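Local coordinates for protein purine nucleoside phosphorylase (Grouper iridovirus, PDB 3KHS) that probably catalyses the phosphate-dependent cleavage of purine nucleosides such as inosine and guanosine, a step of purine nucleoside salvage, at residues I43-Y47 with S48-N52; E86-T89 with A90-T94; K273-I276 with E277-G281. All coordinates share one frame; numbering follows the deposited sequence.

Interaction 1. Residues I43-Y47 with S48-N52; sequences ITVAY and SDIPN
S48 starts the second segment by laying its hydroxyl beside the methyl of A46: OG comes within 3.5 Å of A46 CB, a contact of a polar tip with an apolar one. D49 follows and makes two links back to A46. Its backbone N bonds to A46 O at 3.1 Å. Its carboxylate takes the longer route: with CG turned anti to the carbonyl carbon (chi1 -61°), OD2 swings back over A46 CB and accepts a hydrogen bond from a water, 2.8 Å from D49 OD2. The same water accepts from A46 N, so one solvent molecule closes a ring between the last strand residue and the aspartate. I50 is the apolar counterpart. Its N bonds to Y47 O at 2.9 Å, and this bond together with the one from D49 N winds the chain into a turn. I50 CG1 meets V45 CG1 at 3.7 Å, the two side chains crossing at about a right angle. Its CD1 lies at the edge of the Y47 ring, near the ring plane, with Y47 CD1 4.2 Å away. Farther out on that ring, the Y47 hydroxyl bonds to G80 O. W13 and T10 of helix 3-15 pack on V45 and I50 respectively, and L65 of strand 64-70 touches both Y47 and I50. P51 and N52 then carry the chain along helix 3-15, where N52 ND2 bonds to E9 and T10. Two successive i to i+3 bonds mark a short 3-10 turn, here ending strand 42-46 of the mixed sheet.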
loop_
_atom_site.group_PDB
_atom_site.type_symbol
_atom_site.label_atom_id
_atom_site.label_comp_id
_atom_site.label_asym_id
_atom_site.label_seq_id
_atom_site.Cartn_x
_atom_site.Cartn_y
_atom_site.Cartn_z
ATOM N N ILE B 43 -29.543 -25.288 -7.104
ATOM C CA ILE B 43 -29.032 -25.985 -5.947
ATOM C C ILE B 43 -28.317 -24.874 -5.181
ATOM O O ILE B 43 -27.632 -24.037 -5.777
ATOM C CB ILE B 43 -28.027 -27.070 -6.357
ATOM C CG1 ILE B 43 -28.742 -28.119 -7.207
ATOM C CG2 ILE B 43 -27.412 -27.714 -5.126
ATOM C CD1 ILE B 43 -29.976 -28.689 -6.531
ATOM N N THR B 44 -28.488 -24.844 -3.867
ATOM C CA THR B 44 -27.851 -23.813 -3.070
ATOM C C THR B 44 -26.913 -24.389 -2.025
ATOM O O THR B 44 -27.278 -25.319 -1.302
ATOM C CB THR B 44 -28.905 -22.934 -2.385
ATOM O OG1 THR B 44 -29.686 -22.278 -3.393
ATOM C CG2 THR B 44 -28.235 -21.895 -1.474
ATOM N N VAL B 45 -25.706 -23.832 -1.948
ATOM C CA VAL B 45 -24.725 -24.289 -0.985
ATOM C C VAL B 45 -24.194 -23.110 -0.182
ATOM O O VAL B 45 -23.536 -22.231 -0.731
ATOM C CB VAL B 45 -23.566 -25.002 -1.697
ATOM C CG1 VAL B 45 -22.702 -25.711 -0.691
ATOM C CG2 VAL B 45 -24.111 -25.987 -2.729
ATOM N N ALA B 46 -24.483 -23.094 1.118
ATOM C CA ALA B 46 -24.024 -22.022 1.995
ATOM C C ALA B 46 -22.509 -21.985 1.975
ATOM O O ALA B 46 -21.865 -23.052 1.896
ATOM C CB ALA B 46 -24.493 -22.277 3.387
ATOM N N TYR B 47 -21.933 -20.783 2.046
ATOM C CA TYR B 47 -20.469 -20.665 2.055
ATOM C C TYR B 47 -19.877 -21.448 3.243
ATOM O O TYR B 47 -18.814 -22.061 3.149
ATOM C CB TYR B 47 -20.023 -19.196 2.163
ATOM C CG TYR B 47 -20.187 -18.381 0.903
ATOM C CD1 TYR B 47 -20.488 -18.993 -0.317
ATOM C CD2 TYR B 47 -20.068 -16.986 0.933
ATOM C CE1 TYR B 47 -20.675 -18.247 -1.471
ATOM C CE2 TYR B 47 -20.250 -16.223 -0.216
ATOM C CZ TYR B 47 -20.558 -16.864 -1.425
ATOM O OH TYR B 47 -20.753 -16.132 -2.585
ATOM N N SER B 48 -20.594 -21.423 4.357
ATOM C CA SER B 48 -20.160 -22.074 5.575
ATOM C C SER B 48 -19.923 -23.580 5.455
ATOM O O SER B 48 -19.154 -24.157 6.225
ATOM C CB SER B 48 -21.179 -21.794 6.669
ATOM O OG SER B 48 -22.456 -22.261 6.291
ATOM N N ASP B 49 -20.582 -24.214 4.492
ATOM C CA ASP B 49 -20.429 -25.652 4.298
ATOM C C ASP B 49 -19.392 -25.955 3.235
ATOM O O ASP B 49 -19.010 -27.108 3.047
ATOM C CB ASP B 49 -21.750 -26.313 3.866
ATOM C CG ASP B 49 -22.861 -26.164 4.894
ATOM O OD1 ASP B 49 -22.590 -26.267 6.108
ATOM O OD2 ASP B 49 -24.025 -25.961 4.485
ATOM N N ILE B 50 -18.947 -24.929 2.522
ATOM C CA ILE B 50 -17.967 -25.158 1.483
ATOM C C ILE B 50 -16.543 -25.198 2.016
ATOM O O ILE B 50 -16.085 -24.292 2.706
ATOM C CB ILE B 50 -18.048 -24.090 0.375
ATOM C CG1 ILE B 50 -19.454 -24.043 -0.201
ATOM C CG2 ILE B 50 -17.045 -24.390 -0.711
ATOM C CD1 ILE B 50 -19.592 -23.020 -1.301
ATOM N N PRO B 51 -15.836 -26.281 1.709
ATOM C CA PRO B 51 -14.454 -26.548 2.086
ATOM C C PRO B 51 -13.509 -25.467 1.546
ATOM O O PRO B 51 -13.572 -25.125 0.371
ATOM C CB PRO B 51 -14.187 -27.888 1.417
ATOM C CG PRO B 51 -15.505 -28.578 1.499
ATOM C CD PRO B 51 -16.503 -27.503 1.215
ATOM N N ASN B 52 -12.623 -24.961 2.397
ATOM C CA ASN B 52 -11.639 -23.952 1.994
ATOM C C ASN B 52 -12.162 -22.527 1.786
ATOM O O ASN B 52 -11.362 -21.613 1.653
ATOM C CB ASN B 52 -10.912 -24.390 0.714
ATOM C CG ASN B 52 -10.033 -25.608 0.912
ATOM O OD1 ASN B 52 -9.277 -25.694 1.871
ATOM N ND2 ASN B 52 -10.105 -26.544 -0.028
HETATM O O HOH W 1 -25.416 -25.770 2.050
#

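Interaction 2. Residues E86-T89 with A90-T94; sequences EGHT and AARAT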
loop_
_atom_site.group_PDB
_atom_site.type_symbol
_atom_site.label_atom_id
_atom_site.label_comp_id
_atom_site.label_asym_id
_atom_site.label_seq_id
_atom_site.Cartn_x
_atom_site.Cartn_y
_atom_site.Cartn_z
ATOM N N GLU B 86 -12.230 -6.839 5.353
ATOM C CA GLU B 86 -12.737 -7.701 6.412
ATOM C C GLU B 86 -11.583 -8.382 7.109
ATOM O O GLU B 86 -11.757 -8.974 8.169
ATOM C CB GLU B 86 -13.669 -8.780 5.875
ATOM C CG GLU B 86 -14.877 -8.277 5.174
ATOM C CD GLU B 86 -15.566 -9.392 4.447
ATOM O OE1 GLU B 86 -16.142 -10.270 5.129
ATOM O OE2 GLU B 86 -15.521 -9.409 3.202
ATOM N N GLY B 87 -10.403 -8.313 6.519
ATOM C CA GLY B 87 -9.260 -8.953 7.144
ATOM C C GLY B 87 -8.639 -10.045 6.290
ATOM O O GLY B 87 -7.589 -10.574 6.637
ATOM N N HIS B 88 -9.276 -10.381 5.167
ATOM C CA HIS B 88 -8.740 -11.416 4.298
ATOM C C HIS B 88 -7.591 -10.834 3.505
ATOM O O HIS B 88 -7.576 -9.656 3.252
ATOM C CB HIS B 88 -9.770 -11.896 3.284
ATOM C CG HIS B 88 -11.078 -12.281 3.876
ATOM N ND1 HIS B 88 -11.209 -13.287 4.800
ATOM C CD2 HIS B 88 -12.323 -11.785 3.680
ATOM C CE1 HIS B 88 -12.476 -13.397 5.155
ATOM N NE2 HIS B 88 -13.175 -12.496 4.490
ATOM N N THR B 89 -6.646 -11.678 3.119
ATOM C CA THR B 89 -5.532 -11.277 2.286
ATOM C C THR B 89 -6.125 -11.217 0.878
ATOM O O THR B 89 -7.206 -11.752 0.614
ATOM C CB THR B 89 -4.473 -12.351 2.242
ATOM O OG1 THR B 89 -5.102 -13.565 1.825
ATOM C CG2 THR B 89 -3.850 -12.545 3.617
ATOM N N ALA B 90 -5.410 -10.591 -0.033
ATOM C CA ALA B 90 -5.912 -10.468 -1.383
ATOM C C ALA B 90 -6.132 -11.849 -1.995
ATOM O O ALA B 90 -7.126 -12.082 -2.682
ATOM C CB ALA B 90 -4.945 -9.647 -2.234
ATOM N N ALA B 91 -5.202 -12.758 -1.724
ATOM C CA ALA B 91 -5.280 -14.122 -2.238
ATOM C C ALA B 91 -6.489 -14.837 -1.654
ATOM O O ALA B 91 -7.253 -15.496 -2.360
ATOM C CB ALA B 91 -3.986 -14.902 -1.901
ATOM N N ARG B 92 -6.661 -14.703 -0.356
ATOM C CA ARG B 92 -7.775 -15.333 0.323
ATOM C C ARG B 92 -9.134 -14.836 -0.221
ATOM O O ARG B 92 -10.019 -15.637 -0.535
ATOM C CB ARG B 92 -7.656 -15.016 1.804
ATOM C CG ARG B 92 -8.450 -15.877 2.677
ATOM C CD ARG B 92 -7.650 -17.075 3.129
ATOM N NE ARG B 92 -8.584 -18.028 3.721
ATOM C CZ ARG B 92 -9.117 -19.054 3.060
ATOM N NH1 ARG B 92 -8.796 -19.295 1.780
ATOM N NH2 ARG B 92 -10.026 -19.803 3.668
ATOM N N ALA B 93 -9.302 -13.521 -0.341
ATOM C CA ALA B 93 -10.580 -12.970 -0.807
ATOM C C ALA B 93 -10.843 -13.299 -2.258
ATOM O O ALA B 93 -11.955 -13.153 -2.736
ATOM C CB ALA B 93 -10.627 -11.418 -0.633
ATOM N N THR B 94 -9.815 -13.721 -2.975
ATOM C CA THR B 94 -10.017 -14.043 -4.378
ATOM C C THR B 94 -9.975 -15.553 -4.617
ATOM O O THR B 94 -9.829 -16.011 -5.761
ATOM C CB THR B 94 -8.962 -13.339 -5.300
ATOM O OG1 THR B 94 -7.638 -13.727 -4.921
ATOM C CG2 THR B 94 -9.105 -11.844 -5.230
#
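T89 grips the short, weakly bonded helix 90-93 twice. Its OG1 accepts from R92 N at 2.9 Å with an N-H...O angle of 154°, which is the N-cap bond, and its carbonyl O accepts from A93 N at 2.9 Å in a nearly straight line, 171° at the hydrogen. The hydroxyl can do this because chi1 of 55° sets OG1 between the backbone N and the carbonyl carbon, turned in over the start of the helix. H88 completes this compact part, its CB pointing at the turn and lying 4.0 Å from A93 CB and equally close to R92 CB. A93 is buried beneath, its methyl also 3.7 Å from T89 O.

The other side is looser. R92 starts toward the preceding loop, with CG anti to the backbone N and lying obliquely to the H88 imidazole; a bend at chi2 then turns the rest of the chain away, and NE stays 5.5 Å from H88 ND1. Its guanidinium is occupied elsewhere, NH2 bonding to N52 O. T89 itself is largely exposed to solvent, and A91 adds little more than a methyl 4.1 Å from T89 OG1.

H88 meets F82 with the ring planes about perpendicular, and P54 packs on both H88 and R92. A90 faces P143. Following the loop after strand 73-79, the turn runs on through buried T94, which bonds to R98 and packs against P220, E221 and V224 of helix 219-227, and so leads straight into helix 95-102.

Interaction 3. Residues K273-I276 with E277-G281; sequences KLVI and EKIRG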
loop_
_atom_site.group_PDB
_atom_site.type_symbol
_atom_site.label_atom_id
_atom_site.label_comp_id
_atom_site.label_asym_id
_atom_site.label_seq_id
_atom_site.Cartn_x
_atom_site.Cartn_y
_atom_site.Cartn_z
ATOM N N LYS B 273 -29.374 -10.535 -16.837
ATOM C CA LYS B 273 -30.082 -11.582 -17.565
ATOM C C LYS B 273 -29.988 -11.368 -19.067
ATOM O O LYS B 273 -29.630 -12.295 -19.811
ATOM C CB LYS B 273 -31.547 -11.649 -17.130
ATOM C CG LYS B 273 -31.706 -12.041 -15.674
ATOM C CD LYS B 273 -33.166 -12.207 -15.239
ATOM C CE LYS B 273 -33.897 -13.255 -16.075
ATOM N NZ LYS B 273 -35.286 -13.501 -15.568
ATOM N N LEU B 274 -30.275 -10.147 -19.516
ATOM C CA LEU B 274 -30.213 -9.853 -20.945
ATOM C C LEU B 274 -28.798 -10.067 -21.459
ATOM O O LEU B 274 -28.605 -10.521 -22.585
ATOM C CB LEU B 274 -30.649 -8.410 -21.236
ATOM C CG LEU B 274 -31.506 -8.155 -22.493
ATOM C CD1 LEU B 274 -31.458 -6.665 -22.795
ATOM C CD2 LEU B 274 -31.008 -8.965 -23.714
ATOM N N VAL B 275 -27.811 -9.742 -20.632
ATOM C CA VAL B 275 -26.405 -9.888 -21.015
ATOM C C VAL B 275 -26.064 -11.371 -21.183
ATOM O O VAL B 275 -25.320 -11.765 -22.083
ATOM C CB VAL B 275 -25.465 -9.247 -19.941
ATOM C CG1 VAL B 275 -24.035 -9.659 -20.170
ATOM C CG2 VAL B 275 -25.565 -7.737 -20.005
ATOM N N ILE B 276 -26.622 -12.188 -20.303
ATOM C CA ILE B 276 -26.375 -13.610 -20.347
ATOM C C ILE B 276 -27.031 -14.176 -21.606
ATOM O O ILE B 276 -26.512 -15.107 -22.221
ATOM C CB ILE B 276 -26.917 -14.294 -19.066
ATOM C CG1 ILE B 276 -26.011 -13.925 -17.883
ATOM C CG2 ILE B 276 -27.016 -15.806 -19.260
ATOM C CD1 ILE B 276 -26.439 -14.502 -16.534
ATOM N N GLU B 277 -28.163 -13.606 -22.004
ATOM C CA GLU B 277 -28.820 -14.086 -23.212
ATOM C C GLU B 277 -27.919 -13.838 -24.422
ATOM O O GLU B 277 -27.706 -14.737 -25.222
ATOM C CB GLU B 277 -30.164 -13.397 -23.418
ATOM C CG GLU B 277 -31.032 -14.075 -24.460
ATOM C CD GLU B 277 -32.330 -13.329 -24.690
ATOM O OE1 GLU B 277 -32.960 -12.904 -23.691
ATOM O OE2 GLU B 277 -32.723 -13.177 -25.873
ATOM N N LYS B 278 -27.382 -12.625 -24.552
ATOM C CA LYS B 278 -26.487 -12.285 -25.667
ATOM C C LYS B 278 -25.216 -13.138 -25.662
ATOM O O LYS B 278 -24.611 -13.371 -26.713
ATOM C CB LYS B 278 -26.084 -10.801 -25.611
ATOM C CG LYS B 278 -27.248 -9.851 -25.789
ATOM C CD LYS B 278 -26.898 -8.431 -25.401
ATOM C CE LYS B 278 -27.978 -7.472 -25.851
ATOM N NZ LYS B 278 -28.056 -7.425 -27.361
ATOM N N ILE B 279 -24.802 -13.582 -24.476
ATOM C CA ILE B 279 -23.615 -14.416 -24.327
ATOM C C ILE B 279 -23.857 -15.834 -24.846
ATOM O O ILE B 279 -22.968 -16.444 -25.437
ATOM C CB ILE B 279 -23.191 -14.508 -22.845
ATOM C CG1 ILE B 279 -22.765 -13.136 -22.339
ATOM C CG2 ILE B 279 -22.052 -15.496 -22.687
ATOM C CD1 ILE B 279 -22.351 -13.116 -20.869
ATOM N N ARG B 280 -25.061 -16.352 -24.615
ATOM C CA ARG B 280 -25.420 -17.695 -25.050
ATOM C C ARG B 280 -25.164 -17.909 -26.545
ATOM O O ARG B 280 -25.228 -19.028 -27.043
ATOM C CB ARG B 280 -26.888 -17.969 -24.711
ATOM C CG ARG B 280 -27.397 -19.309 -25.195
ATOM C CD ARG B 280 -28.777 -19.625 -24.641
ATOM N NE ARG B 280 -29.717 -18.508 -24.748
ATOM C CZ ARG B 280 -29.962 -17.821 -25.861
ATOM N NH1 ARG B 280 -29.334 -18.125 -26.993
ATOM N NH2 ARG B 280 -30.843 -16.825 -25.838
ATOM N N GLY B 281 -24.859 -16.830 -27.256
ATOM C CA GLY B 281 -24.580 -16.946 -28.673
ATOM C C GLY B 281 -23.099 -17.154 -28.946
ATOM O O GLY B 281 -22.680 -17.156 -30.107
#
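L274 lies over the aliphatic shaft of K278, its CD2 4.0 Å from K278 CE, the two chains crossing at a slant one helical turn apart. The lysine chain runs extended from CB to CE, which puts CE against the leucine methyl, and a bend at chi4 (-65°) turns NZ away beyond it. Its shaft leaves along the backbone too, with CG 3.5 Å from L274 O. Beyond CE, the ammonium has weak partners on helix 165-178, S173 and a distant E177, while L274 packs on A174, E177 and L178 of the same helix.

The next pair, V275 and I279, repeats the spacing on a buried side. V275 CG1, anti to its own nitrogen at chi1 167°, approaches I279 CD1 to 3.9 Å, and A174 lies against V275 from helix 165-178. I276 and I279 turn to strand 24-28, both touching L24; I276 also meets I26, and V73 of strand 73-79. Under these side chains the backbone keeps its helical ladder, with i to i+4 bonds of 2.9 to 3.1 Å from E277 N, K278 N, I279 N and R280 N to K273 O, L274 O, V275 O and I276 O in turn. I276 O also takes a weak bond from I279 N. The guanidinium of R280 has E277 O over one face, 3.8 Å above its plane.

The chemistry is thus divided: branched aliphatic groups seal the C-terminal part of helix 257-279 against sheet and helix, whereas the lysine gives its methylenes to the apolar contact and its ammonium to weak polar partners at the side of helix 165-178, where any electrostatic gain is probably modest.

How the interactions relate
The three contacts follow one another along the chain without interleaving, each a local turn at or near the end or start of a secondary-structure element. Interactions 1 and 2 are neighbours, centres 18 Å apart, joined directly by a probable hydrogen bond of 3.0 Å from R92 NH2 to N52 O; this ties the loop after strand 42-46 to the start of helix 90-93. Interaction 3 stands apart in the C-terminal part of helix 257-279, its centre 27 Å from interaction 1 and 31 Å from interaction 2, on the opposite side of the chain's centre from the latter. The mixed sheet connects them: strand 42-46 pairs with 64-70, that with 73-79, and that with 24-28, against which helix 257-279 packs.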